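Local coordinates for 3,4-dihydroxy-2-butanone 4-phosphate synthase (PDB 6MNZ), which probably converts D-ribulose 5-phosphate to formate and 3,4-dihydroxy-2-butanone 4-phosphate, a step of riboflavin biosynthesis that depends on magnesium or manganese, at residues V56-S61 / G125-L130; A141-A146 / G190-L195. One frame throughout, in Å; residues are numbered along the deposited sequence.

Contact 1: V56-S61 / G125-L130; sequences VCLTLS and GHIFPL
L58 and L130 join two parallel strands, 57-60 and 127-130, whose N-to-C directions differ by 29°. The close-knit part lies toward their C-terminal ends. L130 sits between the two backbone groups it bonds: its N donates to L58 O at 2.8 Å, and its O takes the N-H of L60 at 2.7 Å, nearly straight at 178°. The N-H of L58 reaches F128 O from above the carbonyl plane, a longer bond of 3.2 Å. On one face of the sheet L130, with CG anti to its carbonyl carbon (chi1 -50°), brings CD1 against C57 CB at 3.6 Å. On the other face L60 CD1 runs alongside P129 CB, the two side chains pointing the same way, and L58 CB meets I127 CG2.

Toward V56 the pairing gives way to looser contact. V56 O lies at the edge of the F128 ring, close to CD2, and a water bridges V56 O to H126 O. Here H126 and I127 face E90 in a classic beta bulge. Strand 127-131 is an edge strand of the mixed sheet within this chain; strand 160-164 flanks 57-60 on its other side, while helix 101-112 packs on L58 and I127 and helix 62-68 on L60.

Contact 2: A141-A146 / G190-L195; sequences AGHTEA and GTIADL. With SO4 (sulfate ion), chain C.
I192 pushes its side chain against the start of helix 143-153, and apolar packing carries the contact. Its CD1 lies 3.6 Å from both G142 C and H143 N, CG1 meets A146 CB at 3.7 Å, and CG2 touches A141 CB. One turn on, L195 CD2 comes to 4.5 Å from A146 CB and also makes a plain van der Waals contact with the backbone at A146 O.

The ring contact is a CH-pi one: I192 CD1 stands over one face of the H143 imidazole, 4.2 Å from the centroid and somewhat toward the rim, the two side chains crossing at about a right angle.

Both segments enter helices, with G142 and T191 at the N-cap positions, and the first of these N-termini forms an anion site. A141 to T144 belong to the predicted ribulose 5-phosphate site, and H143 is also a predicted ligand of the second magnesium.

Hydrogen bonds here run to a sulfate, probably from the crystallisation liquor. O2 is gripped by H143 N and, at 2.8 Å, by H143 ND1; O1 receives T144 N at 2.7 Å and T144 OG1. R27 also binds the sulfate, while H143 NE2 donates to E30 O.

Overall arrangement
The centres of contacts 1 and 2 are about 17 Å apart, yet their nearer ends touch: L130 CD1 packs 3.4 Å from T144 OG1, and T59 CB lies 3.6 Å from T144 O. Strand 127-131 and helix 143-153 follow each other, so the chain leaving 125-130 soon reaches 141-146. Both contacts reach the same sheet: strand 127-131 pairs in contact 1, and strand 188-191 leads into the helix that carries I192 and L195 in contact 2. Contact 2 forms part of the predicted active site and contact 1 borders it, the C57 side chain being about 5 Å from that of E164, predicted to be essential for catalysis. The sulfate, held by residues of the predicted substrate site, may mark the pocket.

Contact 1: V56-S61 / G125-L130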
ATOM      1  N   VAL A  56     -10.721 -23.683 -15.164  1.00 44.50           N
ATOM      2  CA  VAL A  56     -11.661 -22.852 -15.906  1.00 37.14           C
ATOM      3  C   VAL A  56     -12.129 -21.713 -15.012  1.00 33.15           C
ATOM      4  O   VAL A  56     -12.721 -21.941 -13.950  1.00 34.60           O
ATOM      5  CB  VAL A  56     -12.844 -23.685 -16.412  1.00 39.03           C
ATOM      6  CG1 VAL A  56     -13.930 -22.782 -16.978  1.00 38.42           C
ATOM      7  CG2 VAL A  56     -12.370 -24.683 -17.458  1.00 41.40           C
ATOM      8  N   CYS A  57     -11.926 -20.482 -15.470  1.00 39.63           N
ATOM      9  CA  CYS A  57     -12.264 -19.290 -14.708  1.00 32.57           C
ATOM     10  C   CYS A  57     -13.045 -18.335 -15.599  1.00 34.71           C
ATOM     11  O   CYS A  57     -13.173 -18.556 -16.806  1.00 32.30           O
ATOM     12  CB  CYS A  57     -11.005 -18.612 -14.157  1.00 27.11           C
ATOM     13  SG  CYS A  57     -10.128 -19.601 -12.921  1.00 24.36           S
ATOM     14  N   LEU A  58     -13.753 -17.408 -14.951  1.00 42.83           N
ATOM     15  CA  LEU A  58     -14.690 -16.506 -15.621  1.00 34.61           C
ATOM     16  C   LEU A  58     -14.332 -15.075 -15.225  1.00 35.57           C
ATOM     17  O   LEU A  58     -14.582 -14.661 -14.091  1.00 38.87           O
ATOM     18  CB  LEU A  58     -16.135 -16.832 -15.255  1.00 30.14           C
ATOM     19  CG  LEU A  58     -17.136 -15.746 -15.657  1.00 35.11           C
ATOM     20  CD1 LEU A  58     -17.055 -15.468 -17.144  1.00 35.37           C
ATOM     21  CD2 LEU A  58     -18.554 -16.101 -15.236  1.00 36.42           C
ATOM     22  N   THR A  59     -13.629 -14.372 -16.105  1.00 31.36           N
ATOM     23  CA  THR A  59     -13.217 -13.008 -15.808  1.00 34.08           C
ATOM     24  C   THR A  59     -14.420 -12.070 -15.855  1.00 29.83           C
ATOM     25  O   THR A  59     -15.270 -12.186 -16.742  1.00 29.04           O
ATOM     26  CB  THR A  59     -12.149 -12.563 -16.805  1.00 31.40           C
ATOM     27  OG1 THR A  59     -12.717 -12.501 -18.120  1.00 38.87           O
ATOM     28  CG2 THR A  59     -10.986 -13.550 -16.805  1.00 25.43           C
ATOM     29  N   LEU A  60     -14.596 -11.291 -14.786  1.00 29.50           N
ATOM     30  CA  LEU A  60     -15.670 -10.314 -14.682  1.00 33.84           C
ATOM     31  C   LEU A  60     -15.084  -8.935 -14.415  1.00 34.13           C
ATOM     32  O   LEU A  60     -14.127  -8.790 -13.646  1.00 31.69           O
ATOM     33  CB  LEU A  60     -16.662 -10.647 -13.554  1.00 30.60           C
ATOM     34  CG  LEU A  60     -17.720 -11.721 -13.800  1.00 29.36           C
ATOM     35  CD1 LEU A  60     -17.030 -13.017 -14.030  1.00 30.06           C
ATOM     36  CD2 LEU A  60     -18.696 -11.869 -12.625  1.00 28.38           C
ATOM     37  N   SER A  61     -15.862  -7.925 -14.788  1.00 30.44           N
ATOM     38  CA  SER A  61     -15.603  -6.565 -14.353  1.00 34.15           C
ATOM     39  C   SER A  61     -16.081  -6.353 -12.919  1.00 38.31           C
ATOM     40  O   SER A  61     -16.969  -7.049 -12.417  1.00 47.51           O
ATOM     41  CB  SER A  61     -16.292  -5.569 -15.285  1.00 32.03           C
ATOM     42  OG  SER A  61     -17.699  -5.620 -15.126  1.00 27.30           O
ATOM     43  N   GLY A 125     -19.485 -22.887  -5.591  1.00 41.07           N
ATOM     44  CA  GLY A 125     -19.866 -23.591  -6.797  1.00 60.01           C
ATOM     45  C   GLY A 125     -18.722 -24.349  -7.435  1.00 49.31           C
ATOM     46  O   GLY A 125     -17.812 -24.811  -6.741  1.00 72.94           O
ATOM     47  N   HIS A 126     -18.661 -24.302  -8.767  1.00 43.45           N
ATOM     48  CA  HIS A 126     -17.562 -24.910  -9.504  1.00 38.88           C
ATOM     49  C   HIS A 126     -17.092 -24.043 -10.666  1.00 43.91           C
ATOM     50  O   HIS A 126     -16.274 -24.505 -11.471  1.00 34.82           O
ATOM     51  CB  HIS A 126     -17.968 -26.293 -10.025  1.00 40.07           C
ATOM     52  CG  HIS A 126     -18.377 -27.249  -8.947  1.00 40.34           C
ATOM     53  ND1 HIS A 126     -19.547 -27.107  -8.232  1.00 34.41           N
ATOM     54  CD2 HIS A 126     -17.771 -28.357  -8.460  1.00 36.75           C
ATOM     55  CE1 HIS A 126     -19.584 -28.017  -7.275  1.00 41.96           C
ATOM     56  NE2 HIS A 126     -18.540 -28.813  -7.418  1.00 54.12           N
ATOM     57  N   ILE A 127     -17.583 -22.811 -10.784  1.00 43.33           N
ATOM     58  CA  ILE A 127     -16.992 -21.801 -11.650  1.00 42.33           C
ATOM     59  C   ILE A 127     -16.328 -20.755 -10.769  1.00 38.68           C
ATOM     60  O   ILE A 127     -16.823 -20.445  -9.679  1.00 36.34           O
ATOM     61  CB  ILE A 127     -18.051 -21.157 -12.568  1.00 35.76           C
ATOM     62  CG1 ILE A 127     -18.453 -22.127 -13.686  1.00 31.74           C
ATOM     63  CG2 ILE A 127     -17.545 -19.839 -13.148  1.00 34.54           C
ATOM     64  CD1 ILE A 127     -17.318 -22.529 -14.607  1.00 25.66           C
ATOM     65  N   PHE A 128     -15.181 -20.248 -11.220  1.00 35.03           N
ATOM     66  CA  PHE A 128     -14.265 -19.478 -10.380  1.00 42.29           C
ATOM     67  C   PHE A 128     -14.086 -18.100 -10.998  1.00 44.42           C
ATOM     68  O   PHE A 128     -13.169 -17.887 -11.807  1.00 38.16           O
ATOM     69  CB  PHE A 128     -12.924 -20.193 -10.237  1.00 35.59           C
ATOM     70  CG  PHE A 128     -13.026 -21.529  -9.575  1.00 40.57           C
ATOM     71  CD1 PHE A 128     -13.086 -21.616  -8.195  1.00 42.73           C
ATOM     72  CD2 PHE A 128     -13.325 -22.655 -10.322  1.00 45.35           C
ATOM     73  CE1 PHE A 128     -13.327 -22.819  -7.573  1.00 37.49           C
ATOM     74  CE2 PHE A 128     -13.545 -23.868  -9.708  1.00 55.52           C
ATOM     75  CZ  PHE A 128     -13.516 -23.956  -8.331  1.00 53.63           C
ATOM     76  N   PRO A 129     -14.969 -17.150 -10.696  1.00 44.42           N
ATOM     77  CA  PRO A 129     -14.867 -15.834 -11.334  1.00 32.59           C
ATOM     78  C   PRO A 129     -13.661 -15.069 -10.821  1.00 28.78           C
ATOM     79  O   PRO A 129     -13.182 -15.288  -9.706  1.00 24.44           O
ATOM     80  CB  PRO A 129     -16.177 -15.138 -10.944  1.00 26.78           C
ATOM     81  CG  PRO A 129     -17.092 -16.234 -10.473  1.00 33.87           C
ATOM     82  CD  PRO A 129     -16.190 -17.273  -9.880  1.00 40.02           C
ATOM     83  N   LEU A 130     -13.147 -14.187 -11.675  1.00 38.76           N
ATOM     84  CA  LEU A 130     -11.990 -13.364 -11.356  1.00 30.87           C
ATOM     85  C   LEU A 130     -12.324 -11.909 -11.641  1.00 34.22           C
ATOM     86  O   LEU A 130     -12.910 -11.595 -12.683  1.00 42.95           O
ATOM     87  CB  LEU A 130     -10.765 -13.797 -12.166  1.00 32.00           C
ATOM     88  CG  LEU A 130     -10.460 -15.296 -12.133  1.00 23.92           C
ATOM     89  CD1 LEU A 130      -9.315 -15.635 -13.070  1.00 32.85           C
ATOM     90  CD2 LEU A 130     -10.133 -15.731 -10.719  1.00 26.76           C
TER
HETATM   91  O   HOH W   1     -14.199 -24.435 -13.421  1.00 35.07           O

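Contact 2: A141-A146 / G190-L195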
ATOM      1  N   ALA A 141      -1.231  -6.480 -15.914  1.00 40.62           N
ATOM      2  CA  ALA A 141      -1.104  -7.245 -17.154  1.00 42.60           C
ATOM      3  C   ALA A 141      -1.297  -8.739 -16.910  1.00 46.70           C
ATOM      4  O   ALA A 141      -0.489  -9.567 -17.328  1.00 43.91           O
ATOM      5  CB  ALA A 141       0.250  -6.965 -17.792  1.00 48.17           C
ATOM      6  N   GLY A 142      -2.433  -9.096 -16.308  1.00 37.87           N
ATOM      7  CA  GLY A 142      -2.793 -10.479 -16.099  1.00 42.86           C
ATOM      8  C   GLY A 142      -3.776 -10.991 -17.137  1.00 34.88           C
ATOM      9  O   GLY A 142      -4.506 -10.222 -17.760  1.00 40.96           O
ATOM     10  N   HIS A 143      -3.900 -12.320 -17.197  1.00 32.29           N
ATOM     11  CA  HIS A 143      -4.908 -12.929 -18.058  1.00 30.79           C
ATOM     12  C   HIS A 143      -6.312 -12.486 -17.670  1.00 28.76           C
ATOM     13  O   HIS A 143      -7.219 -12.498 -18.509  1.00 24.66           O
ATOM     14  CB  HIS A 143      -4.808 -14.454 -17.994  1.00 32.30           C
ATOM     15  CG  HIS A 143      -3.454 -14.989 -18.340  1.00 25.38           C
ATOM     16  ND1 HIS A 143      -2.476 -15.197 -17.392  1.00 26.84           N
ATOM     17  CD2 HIS A 143      -2.967 -15.493 -19.499  1.00 25.53           C
ATOM     18  CE1 HIS A 143      -1.415 -15.734 -17.968  1.00 30.84           C
ATOM     19  NE2 HIS A 143      -1.710 -15.983 -19.231  1.00 31.36           N
ATOM     20  N   THR A 144      -6.536 -12.210 -16.384  1.00 31.24           N
ATOM     21  CA  THR A 144      -7.848 -11.764 -15.930  1.00 38.16           C
ATOM     22  C   THR A 144      -8.260 -10.478 -16.635  1.00 33.28           C
ATOM     23  O   THR A 144      -9.326 -10.403 -17.256  1.00 31.71           O
ATOM     24  CB  THR A 144      -7.828 -11.566 -14.413  1.00 46.52           C
ATOM     25  OG1 THR A 144      -7.498 -12.807 -13.776  1.00 49.65           O
ATOM     26  CG2 THR A 144      -9.184 -11.074 -13.907  1.00 37.20           C
ATOM     27  N   GLU A 145      -7.451  -9.427 -16.488  1.00 34.40           N
ATOM     28  CA  GLU A 145      -7.722  -8.178 -17.187  1.00 44.89           C
ATOM     29  C   GLU A 145      -7.710  -8.374 -18.696  1.00 35.59           C
ATOM     30  O   GLU A 145      -8.539  -7.788 -19.403  1.00 32.05           O
ATOM     31  CB  GLU A 145      -6.695  -7.121 -16.780  1.00 42.18           C
ATOM     32  CG  GLU A 145      -6.854  -6.614 -15.354  1.00 38.79           C
ATOM     33  CD  GLU A 145      -6.402  -7.623 -14.316  1.00 34.93           C
ATOM     34  OE1 GLU A 145      -5.349  -8.260 -14.525  1.00 39.02           O
ATOM     35  OE2 GLU A 145      -7.023  -7.681 -13.235  1.00 49.12           O
ATOM     36  N   ALA A 146      -6.890  -9.304 -19.188  1.00 33.73           N
ATOM     37  CA  ALA A 146      -6.752  -9.479 -20.628  1.00 32.85           C
ATOM     38  C   ALA A 146      -7.991 -10.135 -21.221  1.00 31.97           C
ATOM     39  O   ALA A 146      -8.470  -9.724 -22.283  1.00 36.54           O
ATOM     40  CB  ALA A 146      -5.505 -10.306 -20.938  1.00 33.97           C
ATOM     41  N   GLY A 190      -1.649 -14.927 -28.726  1.00 39.70           N
ATOM     42  CA  GLY A 190      -1.468 -13.509 -28.476  1.00 35.25           C
ATOM     43  C   GLY A 190      -0.662 -13.254 -27.222  1.00 28.75           C
ATOM     44  O   GLY A 190      -0.732 -14.009 -26.248  1.00 34.81           O
ATOM     45  N   THR A 191      -0.071 -12.062 -27.189  1.00 43.60           N
ATOM     46  CA  THR A 191       0.658 -11.555 -26.035  1.00 43.25           C
ATOM     47  C   THR A 191      -0.160 -10.467 -25.355  1.00 41.19           C
ATOM     48  O   THR A 191      -0.639  -9.541 -26.019  1.00 44.92           O
ATOM     49  CB  THR A 191       2.021 -11.001 -26.455  1.00 42.95           C
ATOM     50  OG1 THR A 191       2.757 -12.014 -27.151  1.00 59.26           O
ATOM     51  CG2 THR A 191       2.809 -10.545 -25.241  1.00 55.37           C
ATOM     52  N   ILE A 192      -0.270 -10.543 -24.026  1.00 47.61           N
ATOM     53  CA  ILE A 192      -0.969  -9.493 -23.289  1.00 45.37           C
ATOM     54  C   ILE A 192      -0.271  -8.153 -23.484  1.00 37.11           C
ATOM     55  O   ILE A 192      -0.927  -7.121 -23.680  1.00 40.07           O
ATOM     56  CB  ILE A 192      -1.066  -9.857 -21.795  1.00 41.58           C
ATOM     57  CG1 ILE A 192      -1.968 -11.076 -21.591  1.00 40.94           C
ATOM     58  CG2 ILE A 192      -1.596  -8.676 -20.988  1.00 40.89           C
ATOM     59  CD1 ILE A 192      -1.948 -11.620 -20.175  1.00 36.41           C
ATOM     60  N   ALA A 193       1.062  -8.164 -23.560  1.00 35.87           N
ATOM     61  CA  ALA A 193       1.792  -6.946 -23.896  1.00 35.24           C
ATOM     62  C   ALA A 193       1.398  -6.425 -25.274  1.00 45.86           C
ATOM     63  O   ALA A 193       1.253  -5.213 -25.468  1.00 39.10           O
ATOM     64  CB  ALA A 193       3.299  -7.195 -23.830  1.00 32.11           C
ATOM     65  N   ASP A 194       1.210  -7.326 -26.241  1.00 47.08           N
ATOM     66  CA  ASP A 194       0.726  -6.902 -27.549  1.00 41.25           C
ATOM     67  C   ASP A 194      -0.663  -6.284 -27.455  1.00 39.48           C
ATOM     68  O   ASP A 194      -1.015  -5.421 -28.267  1.00 46.46           O
ATOM     69  CB  ASP A 194       0.712  -8.086 -28.518  1.00 48.82           C
ATOM     70  CG  ASP A 194       2.088  -8.401 -29.072  1.00 66.91           C
ATOM     71  OD1 ASP A 194       3.088  -8.103 -28.386  1.00 66.44           O
ATOM     72  OD2 ASP A 194       2.168  -9.003 -30.163  1.00 64.27           O
ATOM     73  N   LEU A 195      -1.464  -6.710 -26.477  1.00 41.04           N
ATOM     74  CA  LEU A 195      -2.754  -6.072 -26.243  1.00 34.87           C
ATOM     75  C   LEU A 195      -2.601  -4.739 -25.519  1.00 32.76           C
ATOM     76  O   LEU A 195      -3.356  -3.798 -25.787  1.00 31.67           O
ATOM     77  CB  LEU A 195      -3.666  -7.007 -25.448  1.00 31.55           C
ATOM     78  CG  LEU A 195      -5.125  -6.561 -25.331  1.00 42.02           C
ATOM     79  CD1 LEU A 195      -5.791  -6.504 -26.699  1.00 36.69           C
ATOM     80  CD2 LEU A 195      -5.892  -7.491 -24.399  1.00 38.94           C
TER
HETATM   81  S   SO4 C 401      -3.920 -13.737 -13.987  1.00 33.70           S
HETATM   82  O1  SO4 C 401      -4.789 -12.619 -14.343  1.00 44.23           O
HETATM   83  O2  SO4 C 401      -2.875 -13.877 -14.994  1.00 29.54           O
HETATM   84  O3  SO4 C 401      -4.713 -14.959 -13.933  1.00 42.69           O
HETATM   85  O4  SO4 C 401      -3.295 -13.507 -12.688  1.00 34.37           O